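Transcriptional regulator, LysR family (Vibrio cholerae, PDB 3SZP) probably binds DNA in a sequence-specific way as a LysR-type transcription factor and activates virulence genes of the cholera bacterium. Local coordinates at residues D162-S167 and Q252-W257; H186-G191 and N209-R214; G91-S96 and P118-E123. All coordinates share one frame; numbering follows the deposited sequence.

Overall arrangement
All three contacts lie in the LysR substrate-binding domain and reach one branched sheet, at different depths and with different chemistry. Contact 1 is buried: a strand meets a short partner strand and the loop after it through apolar side chains, one backbone hydrogen bond and a bridging water. Contact 2, nested within the chain loop closed by contact 1 and about 14 Å from it between centres, is partly buried and polar, built round a lysine ammonium. Contact 3 lies on the opposite side of the chain's centre, about 38 and 39 Å from the other two between centres; it pairs parallel strands, one face isoleucine, the other polar, with a salt-bridge network. Contacts 2 and 3 both touch the second subunit.

Contact 1 of 3, residues D162-S167 and Q252-W257; sequences DILVAS and QVLSDW
The side-chain amide of Gln252 is laid across Ile163, which presses on one face: Ile163 CD1 sits over that plane, 4.0 Å from Gln252 CD. At the amide's edge, almost in its plane, a water accepts from Gln252 NE2 at 2.9 Å. The extended chain of Gln252, with CG anti to the backbone N (chi1 -175°), carries the amide over Ile163, and the two side chains cross at about a right angle. The indole of Trp257 leads away from 162-167 and meets the ring of His179 edge-to-face.

The same water also accepts from the backbone N of Leu164 and donates to Val253 O, each at 3.0 Å, so it ties the two segments together where they begin to part. The single direct hydrogen bond between the segments is Val253 N to Leu164 O, 2.9 Å long and fairly straight (160° at the hydrogen), with the donor raised above the carbonyl plane. Leu164 O also receives a CA-H contact from Gln252 CA at 3.2 Å.

On the apolar side, Leu164 CB meets Val253 CG2 at 3.7 Å, while its branch CD1 reaches Leu254 CB at 3.9 Å. Leu235, Trp197 and Leu199 also touch Leu164. Beyond it the loop folds into a type I turn, Leu254 to Trp257, closed by Trp257 N to Leu254 O.

Val165 and Gln252 form an antiparallel non-hydrogen-bonded pair, by which the short strand 251-252 lies along strand 153-166, itself flanked by strand 233-237: a sheet margin within the type 2 periplasmic-binding-protein fold of LysR effector domains.

Contact 2 of 3, residues H186-G191 and N209-R214; sequences HQLLKG and NSDRGR
An Asx turn opens the loop 209-214 and presents its oxygens to Lys190: Asn209 OD1 accepts from Asp211 N at 2.9 Å, folding the chain round the lysine's end. The extended Lys190 chain brings NZ to Asp211 O at 2.7 Å and to Asn209 OD1 at 2.9 Å, both in the carbonyl planes and on lone pairs; Asn209 O, 3.0 Å from NZ, is met from above its plane. Asn209 OD1 is thus gripped by two donors. Leu195 O also accepts from this ammonium, and Trp197 makes a cation-pi contact with Lys190.

Leu188 points its CD1 tip to tip at the Asn209 amide, 3.4 Å from OD1. Past the turn, the loop leads into strand 215-217, which pairs in parallel with strand 188-191; Arg214 N gives Leu188 O a weak, bent bond (2.8 Å, 120°). Just before it, Gly213 CA packs at 3.3 Å from Leu188 O.

Arg214, with CG anti to its backbone N (chi1 -176°), stretches past Gln187, whose OE1 lies 3.7 Å from Arg214 CB. The amide and guanidinium planes stand 80° apart. Beyond Gln187, Arg214 NH2 donates a hydrogen bond to Met114 O of the second subunit, and NH1 one to Leu231 O of the same chain.

Contact 3 of 3, residues G91-S96 and P118-E123; sequences GRIRIS and PDIHIE
Ile93 wedges its two branches against successive isoleucines of the neighbouring strand: CG2 meets Ile120 CG2 at 4.1 Å, and CG1 lies alongside Ile122 CG1 at 4.1 Å. The split follows from CG1 standing between the backbone N and the carbonyl carbon (chi1 75°), which leaves CG2 beside the N. One step on, Ile95 slants CD1 into Ile122 CG2 at 3.9 Å, so that Ile122 lies against both, CG1 on Ile93 and CG2 on Ile95. Phe113 of helix 102-116 packs on Ile120 and Ile122, while Phe281 of helix 276-287 packs on Ile93 and Ile95.

This is the strand pair of a beta-alpha-beta crossover, in which strands 91-98 and 120-127 run parallel (28° between the segment axes) and helix 102-116 joins them. The ladder alternates regularly: His121 N to Gly91 O, Ile93 N to His121 O, Glu123 N to Ile93 O and Ile95 N to Glu123 O. Ile122 and Glu123 also pair with a strand of the second subunit, continuing the sheet across the interface.

On the other face Glu123 meets two arginines of the adjacent strand, one at each carboxylate oxygen. Arg94 runs beside it, NE donating to OE2 at 3.2 Å nearly in the guanidinium plane but from above the carboxylate plane. Arg94 NH1 donates a hydrogen bond to Glu137 O. Arg92 bends at chi3 (61°), which brings Arg94 CD to one face of its guanidinium, toward the rim; NH1 makes a salt bridge to Glu123 OE1 at 3.2 Å through charge alone, no N-H pointing at the oxygen, and poor order leaves this placement less certain. Arg212 of the second subunit packs on Arg92.

Contact 1 of 3, residues D162-S167 and Q252-W257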
loop_
_atom_site.group_PDB
_atom_site.type_symbol
_atom_site.label_atom_id
_atom_site.label_comp_id
_atom_site.label_asym_id
_atom_site.label_seq_id
_atom_site.Cartn_x
_atom_site.Cartn_y
_atom_site.Cartn_z
ATOM N N ASP A 162 25.955 -2.831 33.812
ATOM C CA ASP A 162 25.914 -1.754 32.839
ATOM C C ASP A 162 26.542 -0.522 33.448
ATOM O O ASP A 162 26.196 -0.127 34.561
ATOM C CB ASP A 162 24.465 -1.454 32.432
ATOM C CG ASP A 162 23.780 -2.654 31.797
ATOM O OD1 ASP A 162 24.410 -3.354 30.972
ATOM O OD2 ASP A 162 22.619 -2.912 32.148
ATOM N N ILE A 163 27.468 0.086 32.723
ATOM C CA ILE A 163 28.169 1.251 33.252
ATOM C C ILE A 163 28.191 2.418 32.254
ATOM O O ILE A 163 28.002 2.217 31.060
ATOM C CB ILE A 163 29.608 0.889 33.667
ATOM C CG1 ILE A 163 30.441 0.549 32.440
ATOM C CG2 ILE A 163 29.611 -0.302 34.652
ATOM C CD1 ILE A 163 31.968 0.573 32.717
ATOM N N LEU A 164 28.441 3.626 32.751
ATOM C CA LEU A 164 28.471 4.809 31.899
ATOM C C LEU A 164 29.893 5.112 31.448
ATOM O O LEU A 164 30.830 5.077 32.254
ATOM C CB LEU A 164 27.878 6.007 32.634
ATOM C CG LEU A 164 26.430 5.797 33.078
ATOM C CD1 LEU A 164 26.141 6.491 34.421
ATOM C CD2 LEU A 164 25.456 6.255 31.997
ATOM N N VAL A 165 30.049 5.407 30.158
ATOM C CA VAL A 165 31.361 5.692 29.598
ATOM C C VAL A 165 31.322 6.775 28.540
ATOM O O VAL A 165 30.297 6.964 27.860
ATOM C CB VAL A 165 32.018 4.427 28.984
ATOM C CG1 VAL A 165 32.410 3.432 30.086
ATOM C CG2 VAL A 165 31.109 3.785 27.928
ATOM N N ALA A 166 32.442 7.468 28.397
ATOM C CA ALA A 166 32.646 8.439 27.326
ATOM C C ALA A 166 34.099 8.372 26.860
ATOM O O ALA A 166 34.964 7.812 27.557
ATOM C CB ALA A 166 32.320 9.834 27.807
ATOM N N SER A 167 34.381 8.954 25.697
ATOM C CA SER A 167 35.764 9.001 25.227
ATOM C C SER A 167 36.477 10.180 25.897
ATOM O O SER A 167 35.846 11.188 26.234
ATOM C CB SER A 167 35.838 9.107 23.697
ATOM O OG SER A 167 35.880 10.457 23.267
ATOM N N GLN A 252 35.134 5.319 32.238
ATOM C CA GLN A 252 33.922 5.283 33.034
ATOM C C GLN A 252 33.666 6.644 33.654
ATOM O O GLN A 252 34.584 7.309 34.108
ATOM C CB GLN A 252 34.019 4.213 34.128
ATOM C CG GLN A 252 32.723 4.064 34.916
ATOM C CD GLN A 252 32.760 2.913 35.909
ATOM O OE1 GLN A 252 33.802 2.305 36.130
ATOM N NE2 GLN A 252 31.620 2.623 36.525
ATOM N N VAL A 253 32.415 7.068 33.652
ATOM C CA VAL A 253 32.033 8.274 34.370
ATOM C C VAL A 253 30.942 7.934 35.373
ATOM O O VAL A 253 30.328 6.879 35.287
ATOM C CB VAL A 253 31.513 9.357 33.410
ATOM C CG1 VAL A 253 32.648 9.849 32.517
ATOM C CG2 VAL A 253 30.341 8.821 32.576
ATOM N N LEU A 254 30.692 8.837 36.314
ATOM C CA LEU A 254 29.660 8.627 37.325
ATOM C C LEU A 254 29.759 7.234 37.920
ATOM O O LEU A 254 28.756 6.518 38.015
ATOM C CB LEU A 254 28.263 8.852 36.731
ATOM C CG LEU A 254 27.959 10.294 36.280
ATOM C CD1 LEU A 254 26.623 10.386 35.575
ATOM C CD2 LEU A 254 28.013 11.266 37.460
ATOM N N SER A 255 30.961 6.851 38.337
ATOM C CA SER A 255 31.185 5.512 38.868
ATOM C C SER A 255 30.351 5.162 40.108
ATOM O O SER A 255 30.115 3.981 40.380
ATOM C CB SER A 255 32.678 5.280 39.144
ATOM O OG SER A 255 33.245 6.385 39.833
ATOM N N ASP A 256 29.906 6.162 40.863
ATOM C CA ASP A 256 29.098 5.885 42.062
ATOM C C ASP A 256 27.621 5.648 41.697
ATOM O O ASP A 256 26.799 5.301 42.539
ATOM C CB ASP A 256 29.224 7.028 43.081
ATOM C CG ASP A 256 28.578 6.694 44.429
ATOM O OD1 ASP A 256 28.817 5.582 44.948
ATOM O OD2 ASP A 256 27.826 7.541 44.968
ATOM N N TRP A 257 27.288 5.832 40.432
ATOM C CA TRP A 257 25.898 5.692 40.007
ATOM C C TRP A 257 25.745 4.381 39.281
ATOM O O TRP A 257 26.352 4.181 38.231
ATOM C CB TRP A 257 25.513 6.832 39.078
ATOM C CG TRP A 257 25.353 8.115 39.795
ATOM C CD1 TRP A 257 26.345 9.010 40.124
ATOM C CD2 TRP A 257 24.134 8.660 40.301
ATOM N NE1 TRP A 257 25.804 10.080 40.792
ATOM C CE2 TRP A 257 24.445 9.892 40.911
ATOM C CE3 TRP A 257 22.801 8.232 40.293
ATOM C CZ2 TRP A 257 23.479 10.692 41.509
ATOM C CZ3 TRP A 257 21.845 9.028 40.880
ATOM C CH2 TRP A 257 22.188 10.245 41.484
HETATM O O HOH W 1 29.334 4.108 35.602
#

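Contact 2 of 3, residues H186-G191 and N209-R214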
loop_
_atom_site.group_PDB
_atom_site.type_symbol
_atom_site.label_atom_id
_atom_site.label_comp_id
_atom_site.label_asym_id
_atom_site.label_seq_id
_atom_site.Cartn_x
_atom_site.Cartn_y
_atom_site.Cartn_z
ATOM N N HIS A 186 24.238 16.730 28.756
ATOM C CA HIS A 186 25.236 16.055 27.934
ATOM C C HIS A 186 24.657 15.399 26.697
ATOM O O HIS A 186 23.443 15.219 26.605
ATOM C CB HIS A 186 25.963 15.004 28.764
ATOM C CG HIS A 186 27.046 15.577 29.605
ATOM N ND1 HIS A 186 28.343 15.689 29.158
ATOM C CD2 HIS A 186 27.022 16.101 30.853
ATOM C CE1 HIS A 186 29.078 16.252 30.100
ATOM N NE2 HIS A 186 28.301 16.508 31.138
ATOM N N GLN A 187 25.541 15.036 25.764
ATOM C CA GLN A 187 25.159 14.268 24.578
ATOM C C GLN A 187 25.052 12.796 24.944
ATOM O O GLN A 187 26.043 12.169 25.306
ATOM C CB GLN A 187 26.177 14.450 23.453
ATOM C CG GLN A 187 26.227 15.866 22.926
ATOM C CD GLN A 187 24.831 16.476 22.846
ATOM O OE1 GLN A 187 24.015 16.081 22.013
ATOM N NE2 GLN A 187 24.542 17.439 23.744
ATOM N N LEU A 188 23.849 12.244 24.867
ATOM C CA LEU A 188 23.671 10.839 25.233
ATOM C C LEU A 188 23.548 9.915 24.022
ATOM O O LEU A 188 23.000 10.301 22.989
ATOM C CB LEU A 188 22.492 10.673 26.191
ATOM C CG LEU A 188 22.569 11.614 27.389
ATOM C CD1 LEU A 188 21.438 11.324 28.363
ATOM C CD2 LEU A 188 23.944 11.493 28.105
ATOM N N LEU A 189 24.072 8.699 24.161
ATOM C CA LEU A 189 24.076 7.704 23.102
ATOM C C LEU A 189 23.447 6.449 23.680
ATOM O O LEU A 189 23.954 5.886 24.654
ATOM C CB LEU A 189 25.499 7.389 22.647
ATOM C CG LEU A 189 26.403 8.608 22.420
ATOM C CD1 LEU A 189 27.881 8.179 22.301
ATOM C CD2 LEU A 189 25.972 9.380 21.169
ATOM N N LYS A 190 22.338 6.019 23.089
ATOM C CA LYS A 190 21.549 4.957 23.698
ATOM C C LYS A 190 21.218 3.841 22.714
ATOM O O LYS A 190 20.808 4.097 21.572
ATOM C CB LYS A 190 20.268 5.520 24.324
ATOM C CG LYS A 190 20.478 6.708 25.313
ATOM C CD LYS A 190 19.192 6.957 26.088
ATOM C CE LYS A 190 19.273 8.061 27.130
ATOM N NZ LYS A 190 17.964 8.143 27.863
ATOM N N GLY A 191 21.392 2.610 23.174
ATOM C CA GLY A 191 21.049 1.432 22.404
ATOM C C GLY A 191 20.072 0.541 23.137
ATOM O O GLY A 191 20.134 0.384 24.368
ATOM N N ASN A 209 16.750 8.766 33.442
ATOM C CA ASN A 209 16.968 9.550 32.236
ATOM C C ASN A 209 16.318 8.878 31.037
ATOM O O ASN A 209 16.708 7.774 30.614
ATOM C CB ASN A 209 18.458 9.788 31.963
ATOM C CG ASN A 209 18.685 10.730 30.785
ATOM O OD1 ASN A 209 18.374 10.394 29.639
ATOM N ND2 ASN A 209 19.226 11.913 31.062
ATOM N N SER A 210 15.323 9.559 30.484
ATOM C CA SER A 210 14.684 9.079 29.285
ATOM C C SER A 210 14.827 10.084 28.139
ATOM O O SER A 210 13.961 10.153 27.283
ATOM C CB SER A 210 13.217 8.763 29.569
ATOM O OG SER A 210 12.536 9.910 30.034
ATOM N N ASP A 211 15.912 10.866 28.124
ATOM C CA ASP A 211 16.225 11.701 26.964
ATOM C C ASP A 211 16.372 10.792 25.762
ATOM O O ASP A 211 16.874 9.665 25.891
ATOM C CB ASP A 211 17.540 12.461 27.135
ATOM C CG ASP A 211 17.566 13.333 28.362
ATOM O OD1 ASP A 211 16.486 13.619 28.905
ATOM O OD2 ASP A 211 18.675 13.735 28.780
ATOM N N ARG A 212 15.962 11.277 24.595
ATOM C CA ARG A 212 16.033 10.498 23.362
ATOM C C ARG A 212 17.462 10.196 22.933
ATOM O O ARG A 212 17.738 9.137 22.360
ATOM C CB ARG A 212 15.316 11.236 22.237
ATOM C CG ARG A 212 13.818 11.191 22.375
ATOM C CD ARG A 212 13.356 9.751 22.370
ATOM N NE ARG A 212 12.874 9.348 21.051
ATOM C CZ ARG A 212 12.553 8.100 20.732
ATOM N NH1 ARG A 212 12.680 7.133 21.637
ATOM N NH2 ARG A 212 12.112 7.814 19.508
ATOM N N GLY A 213 18.364 11.139 23.194
ATOM C CA GLY A 213 19.753 10.941 22.833
ATOM C C GLY A 213 20.129 11.527 21.488
ATOM O O GLY A 213 19.318 11.596 20.546
ATOM N N ARG A 214 21.372 11.978 21.410
ATOM C CA ARG A 214 21.976 12.387 20.157
ATOM C C ARG A 214 21.931 11.235 19.156
ATOM O O ARG A 214 21.762 11.448 17.961
ATOM C CB ARG A 214 23.427 12.771 20.409
ATOM C CG ARG A 214 24.142 13.299 19.186
ATOM C CD ARG A 214 25.609 13.479 19.499
ATOM N NE ARG A 214 26.272 14.290 18.493
ATOM C CZ ARG A 214 27.454 14.865 18.667
ATOM N NH1 ARG A 214 28.090 14.697 19.820
ATOM N NH2 ARG A 214 27.984 15.607 17.700
HETATM O O HOH W 2 20.451 14.442 27.200
#

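Contact 3 of 3, residues G91-S96 and P118-E123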
loop_
_atom_site.group_PDB
_atom_site.type_symbol
_atom_site.label_atom_id
_atom_site.label_comp_id
_atom_site.label_asym_id
_atom_site.label_seq_id
_atom_site.Cartn_x
_atom_site.Cartn_y
_atom_site.Cartn_z
ATOM N N GLY A 91 23.499 -34.521 15.100
ATOM C CA GLY A 91 22.259 -33.833 14.807
ATOM C C GLY A 91 22.380 -32.322 14.942
ATOM O O GLY A 91 23.410 -31.785 15.361
ATOM N N ARG A 92 21.308 -31.631 14.579
ATOM C CA ARG A 92 21.279 -30.182 14.652
ATOM C C ARG A 92 20.567 -29.744 15.918
ATOM O O ARG A 92 19.608 -30.369 16.349
ATOM C CB ARG A 92 20.559 -29.612 13.432
ATOM C CG ARG A 92 20.626 -28.098 13.317
ATOM C CD ARG A 92 19.383 -27.559 12.614
ATOM N NE ARG A 92 18.169 -27.883 13.362
ATOM C CZ ARG A 92 16.935 -27.718 12.896
ATOM N NH1 ARG A 92 16.738 -27.229 11.676
ATOM N NH2 ARG A 92 15.895 -28.048 13.654
ATOM N N ILE A 93 21.046 -28.673 16.526
ATOM C CA ILE A 93 20.325 -28.086 17.638
ATOM C C ILE A 93 19.999 -26.621 17.339
ATOM O O ILE A 93 20.781 -25.897 16.718
ATOM C CB ILE A 93 21.072 -28.257 18.980
ATOM C CG1 ILE A 93 22.260 -27.314 19.090
ATOM C CG2 ILE A 93 21.541 -29.699 19.163
ATOM C CD1 ILE A 93 23.121 -27.598 20.320
ATOM N N ARG A 94 18.822 -26.195 17.765
ATOM C CA ARG A 94 18.338 -24.866 17.433
ATOM C C ARG A 94 18.322 -23.991 18.682
ATOM O O ARG A 94 17.695 -24.329 19.693
ATOM C CB ARG A 94 16.949 -24.979 16.823
ATOM C CG ARG A 94 16.529 -23.794 16.000
ATOM C CD ARG A 94 15.276 -24.134 15.178
ATOM N NE ARG A 94 14.873 -23.012 14.344
ATOM C CZ ARG A 94 13.850 -22.215 14.618
ATOM N NH1 ARG A 94 13.127 -22.423 15.712
ATOM N NH2 ARG A 94 13.544 -21.214 13.792
ATOM N N ILE A 95 19.030 -22.869 18.605
ATOM C CA ILE A 95 19.227 -21.988 19.739
ATOM C C ILE A 95 18.764 -20.569 19.417
ATOM O O ILE A 95 19.039 -20.059 18.323
ATOM C CB ILE A 95 20.715 -21.937 20.100
ATOM C CG1 ILE A 95 21.223 -23.344 20.393
ATOM C CG2 ILE A 95 20.954 -21.007 21.283
ATOM C CD1 ILE A 95 22.710 -23.413 20.592
ATOM N N SER A 96 18.065 -19.943 20.363
ATOM C CA SER A 96 17.730 -18.527 20.275
ATOM C C SER A 96 18.583 -17.772 21.295
ATOM O O SER A 96 18.833 -18.278 22.391
ATOM C CB SER A 96 16.238 -18.306 20.552
ATOM O OG SER A 96 15.935 -16.941 20.781
ATOM N N PRO A 118 32.014 -32.164 16.660
ATOM C CA PRO A 118 32.032 -31.828 15.231
ATOM C C PRO A 118 30.824 -32.351 14.439
ATOM O O PRO A 118 30.626 -31.870 13.328
ATOM C CB PRO A 118 33.318 -32.500 14.715
ATOM C CG PRO A 118 34.054 -32.994 15.953
ATOM C CD PRO A 118 33.020 -33.187 17.005
ATOM N N ASP A 119 30.051 -33.296 14.975
ATOM C CA ASP A 119 28.884 -33.836 14.258
ATOM C C ASP A 119 27.580 -33.226 14.766
ATOM O O ASP A 119 26.500 -33.574 14.303
ATOM C CB ASP A 119 28.781 -35.355 14.410
ATOM C CG ASP A 119 29.988 -36.083 13.883
ATOM O OD1 ASP A 119 30.583 -35.618 12.890
ATOM O OD2 ASP A 119 30.331 -37.143 14.458
ATOM N N ILE A 120 27.681 -32.352 15.753
ATOM C CA ILE A 120 26.519 -31.601 16.205
ATOM C C ILE A 120 26.511 -30.222 15.545
ATOM O O ILE A 120 27.474 -29.462 15.673
ATOM C CB ILE A 120 26.505 -31.436 17.731
ATOM C CG1 ILE A 120 26.222 -32.780 18.402
ATOM C CG2 ILE A 120 25.475 -30.389 18.134
ATOM C CD1 ILE A 120 26.230 -32.713 19.893
ATOM N N HIS A 121 25.439 -29.906 14.832
ATOM C CA HIS A 121 25.374 -28.637 14.117
ATOM C C HIS A 121 24.466 -27.614 14.788
ATOM O O HIS A 121 23.391 -27.940 15.294
ATOM C CB HIS A 121 24.987 -28.853 12.661
ATOM C CG HIS A 121 25.951 -29.722 11.910
ATOM N ND1 HIS A 121 27.183 -30.082 12.421
ATOM C CD2 HIS A 121 25.856 -30.321 10.697
ATOM C CE1 HIS A 121 27.813 -30.850 11.550
ATOM N NE2 HIS A 121 27.028 -31.013 10.497
ATOM N N ILE A 122 24.915 -26.368 14.801
ATOM C CA ILE A 122 24.168 -25.317 15.477
ATOM C C ILE A 122 23.496 -24.369 14.505
ATOM O O ILE A 122 24.141 -23.809 13.616
ATOM C CB ILE A 122 25.044 -24.495 16.431
ATOM C CG1 ILE A 122 25.542 -25.374 17.576
ATOM C CG2 ILE A 122 24.251 -23.303 16.977
ATOM C CD1 ILE A 122 26.280 -24.591 18.677
ATOM N N GLU A 123 22.187 -24.223 14.678
ATOM C CA GLU A 123 21.433 -23.146 14.057
ATOM C C GLU A 123 21.139 -22.102 15.146
ATOM O O GLU A 123 20.457 -22.388 16.129
ATOM C CB GLU A 123 20.139 -23.663 13.428
ATOM C CG GLU A 123 19.413 -22.601 12.639
ATOM C CD GLU A 123 18.028 -23.017 12.213
ATOM O OE1 GLU A 123 17.817 -24.205 11.902
ATOM O OE2 GLU A 123 17.136 -22.143 12.191
#